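Local coordinates for rRNA N-glycosidase (Bougainvillea spectabilis, PDB 3CTK), which is a ribosome-inactivating protein from a plant, a single chain with a mixed beta-sheet, a largely helical middle and a small two-stranded antiparallel hairpin near its C-terminus, at residues A[187-192]-A[224-229]. Numbering follows the deposited sequence.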
loop_
_atom_site.group_PDB
_atom_site.type_symbol
_atom_site.label_atom_id
_atom_site.label_comp_id
_atom_site.label_asym_id
_atom_site.label_seq_id
_atom_site.Cartn_x
_atom_site.Cartn_y
_atom_site.Cartn_z
ATOM N N PRO A 187 4.418 -3.182 13.303
ATOM C CA PRO A 187 3.126 -2.482 13.351
ATOM C C PRO A 187 2.286 -2.806 14.581
ATOM O O PRO A 187 2.065 -3.977 14.899
ATOM C CB PRO A 187 2.462 -2.907 12.045
ATOM C CG PRO A 187 3.008 -4.292 11.829
ATOM C CD PRO A 187 4.468 -4.118 12.166
ATOM N N ASN A 188 1.817 -1.764 15.271
ATOM C CA ASN A 188 1.016 -1.965 16.470
ATOM C C ASN A 188 -0.418 -2.375 16.158
ATOM O O ASN A 188 -0.809 -2.472 14.994
ATOM C CB ASN A 188 1.042 -0.716 17.382
ATOM C CG ASN A 188 0.380 0.510 16.760
ATOM O OD1 ASN A 188 -0.654 0.414 16.102
ATOM N ND2 ASN A 188 0.967 1.679 17.002
ATOM N N PHE A 189 -1.194 -2.628 17.207
ATOM C CA PHE A 189 -2.577 -3.066 17.060
ATOM C C PHE A 189 -3.450 -2.149 16.216
ATOM O O PHE A 189 -4.314 -2.630 15.484
ATOM C CB PHE A 189 -3.221 -3.249 18.438
ATOM C CG PHE A 189 -2.470 -4.188 19.337
ATOM C CD1 PHE A 189 -1.641 -3.698 20.341
ATOM C CD2 PHE A 189 -2.583 -5.564 19.174
ATOM C CE1 PHE A 189 -0.933 -4.569 21.171
ATOM C CE2 PHE A 189 -1.879 -6.443 19.999
ATOM C CZ PHE A 189 -1.054 -5.943 20.998
ATOM N N LYS A 190 -3.238 -0.840 16.321
ATOM C CA LYS A 190 -4.036 0.110 15.550
ATOM C C LYS A 190 -3.674 0.079 14.071
ATOM O O LYS A 190 -4.555 0.113 13.208
ATOM C CB LYS A 190 -3.874 1.536 16.097
ATOM C CG LYS A 190 -4.665 2.576 15.303
ATOM C CD LYS A 190 -4.785 3.915 16.029
ATOM C CE LYS A 190 -5.533 4.929 15.159
ATOM N NZ LYS A 190 -5.823 6.207 15.871
ATOM N N VAL A 191 -2.379 0.026 13.778
ATOM C CA VAL A 191 -1.935 -0.031 12.388
ATOM C C VAL A 191 -2.612 -1.220 11.705
ATOM O O VAL A 191 -3.226 -1.077 10.647
ATOM C CB VAL A 191 -0.406 -0.194 12.297
ATOM C CG1 VAL A 191 0.008 -0.429 10.849
ATOM C CG2 VAL A 191 0.280 1.054 12.842
ATOM N N LEU A 192 -2.515 -2.386 12.330
ATOM C CA LEU A 192 -3.116 -3.601 11.790
ATOM C C LEU A 192 -4.636 -3.505 11.662
ATOM O O LEU A 192 -5.210 -3.965 10.674
ATOM C CB LEU A 192 -2.731 -4.804 12.662
ATOM C CG LEU A 192 -1.431 -5.533 12.295
ATOM C CD1 LEU A 192 -0.384 -4.554 11.819
ATOM C CD2 LEU A 192 -0.934 -6.326 13.493
ATOM N N PRO A 224 -4.052 1.887 19.772
ATOM C CA PRO A 224 -2.652 1.445 19.714
ATOM C C PRO A 224 -2.281 0.424 20.794
ATOM O O PRO A 224 -1.354 -0.373 20.616
ATOM C CB PRO A 224 -1.875 2.748 19.867
ATOM C CG PRO A 224 -2.781 3.750 19.214
ATOM C CD PRO A 224 -4.134 3.360 19.760
ATOM N N SER A 225 -3.006 0.451 21.910
ATOM C CA SER A 225 -2.747 -0.463 23.020
ATOM C C SER A 225 -3.666 -1.686 23.023
ATOM O O SER A 225 -3.732 -2.422 24.011
ATOM C CB SER A 225 -2.883 0.282 24.349
ATOM O OG SER A 225 -4.172 0.853 24.483
ATOM N N ASN A 226 -4.375 -1.888 21.917
ATOM C CA ASN A 226 -5.283 -3.019 21.745
ATOM C C ASN A 226 -6.597 -2.906 22.518
ATOM O O ASN A 226 -7.243 -3.915 22.798
ATOM C CB ASN A 226 -4.582 -4.329 22.127
ATOM C CG ASN A 226 -5.202 -5.538 21.452
ATOM O OD1 ASN A 226 -4.958 -6.678 21.847
ATOM N ND2 ASN A 226 -5.998 -5.296 20.415
ATOM N N ASP A 227 -6.994 -1.686 22.859
ATOM C CA ASP A 227 -8.246 -1.481 23.578
ATOM C C ASP A 227 -9.336 -1.085 22.590
ATOM O O ASP A 227 -9.051 -0.527 21.528
ATOM C CB ASP A 227 -8.092 -0.384 24.635
ATOM C CG ASP A 227 -7.073 -0.741 25.699
ATOM O OD1 ASP A 227 -7.118 -1.883 26.203
ATOM O OD2 ASP A 227 -6.234 0.120 26.038
ATOM N N PRO A 228 -10.604 -1.381 22.920
ATOM C CA PRO A 228 -11.717 -1.035 22.032
ATOM C C PRO A 228 -11.763 0.464 21.759
ATOM O O PRO A 228 -11.592 1.276 22.668
ATOM C CB PRO A 228 -12.940 -1.509 22.816
ATOM C CG PRO A 228 -12.413 -2.671 23.588
ATOM C CD PRO A 228 -11.082 -2.152 24.080
ATOM N N TRP A 229 -11.985 0.826 20.500
ATOM C CA TRP A 229 -12.076 2.227 20.100
ATOM C C TRP A 229 -13.331 2.366 19.245
ATOM O O TRP A 229 -13.311 2.084 18.048
ATOM C CB TRP A 229 -10.825 2.636 19.309
ATOM C CG TRP A 229 -10.838 4.056 18.796
ATOM C CD1 TRP A 229 -11.341 5.157 19.432
ATOM C CD2 TRP A 229 -10.289 4.527 17.557
ATOM N NE1 TRP A 229 -11.140 6.284 18.666
ATOM C CE2 TRP A 229 -10.495 5.925 17.511
ATOM C CE3 TRP A 229 -9.639 3.903 16.482
ATOM C CZ2 TRP A 229 -10.077 6.711 16.430
ATOM C CZ3 TRP A 229 -9.222 4.683 15.407
ATOM C CH2 TRP A 229 -9.444 6.074 15.391
#
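Lys190 leaves the first turn of helix 189-196 with CG anti to its backbone N and every later torsion extended, whereas Phe189 turns its ring back beside its own N (chi1 -56°), so the two neighbours grip different parts of the 224-229 turn. Asn226 has CG anti to N (chi1 -156°), which lays its amide over one face of the Phe189 ring with the two planes only 4° apart. Within this stack Asn226 CB makes a CH-pi contact 3.5 Å from the Phe189 ring centroid, while CG and OD1 of Asn226 lie near CD2 and CE2 of the ring. The edge of the same ring meets the turn differently: Pro224 O lies in the ring plane, 3.3 Å from Phe189 CD1. Pro224 runs alongside the lysine, its CG 3.8 Å from Lys190 CD. Farther out, Lys190 NZ approaches the six-membered ring of Trp229 obliquely and off-centre, 4.2 Å from its centroid, as a cation-pi partner; Tyr171 provides another such contact, and Asp240 a salt bridge. At the helix start, Asn188 is the N-cap: its OD1 takes a well-aligned bond from Val191 N (2.9 Å) and a weak one from Lys190 N, while ND2 bonds to Tyr171 OH. The turn has its own brace, Ser225 OG donating to Asp227 OD2 at 2.7 Å from above the carboxylate plane. Helix 189-196 thus packs at the surface against the connection between strands 214-222 and 228-233 through stacking and aliphatic contact, and the aromatic rings and carboxylate around Lys190 NZ would be expected to favour its protonated form.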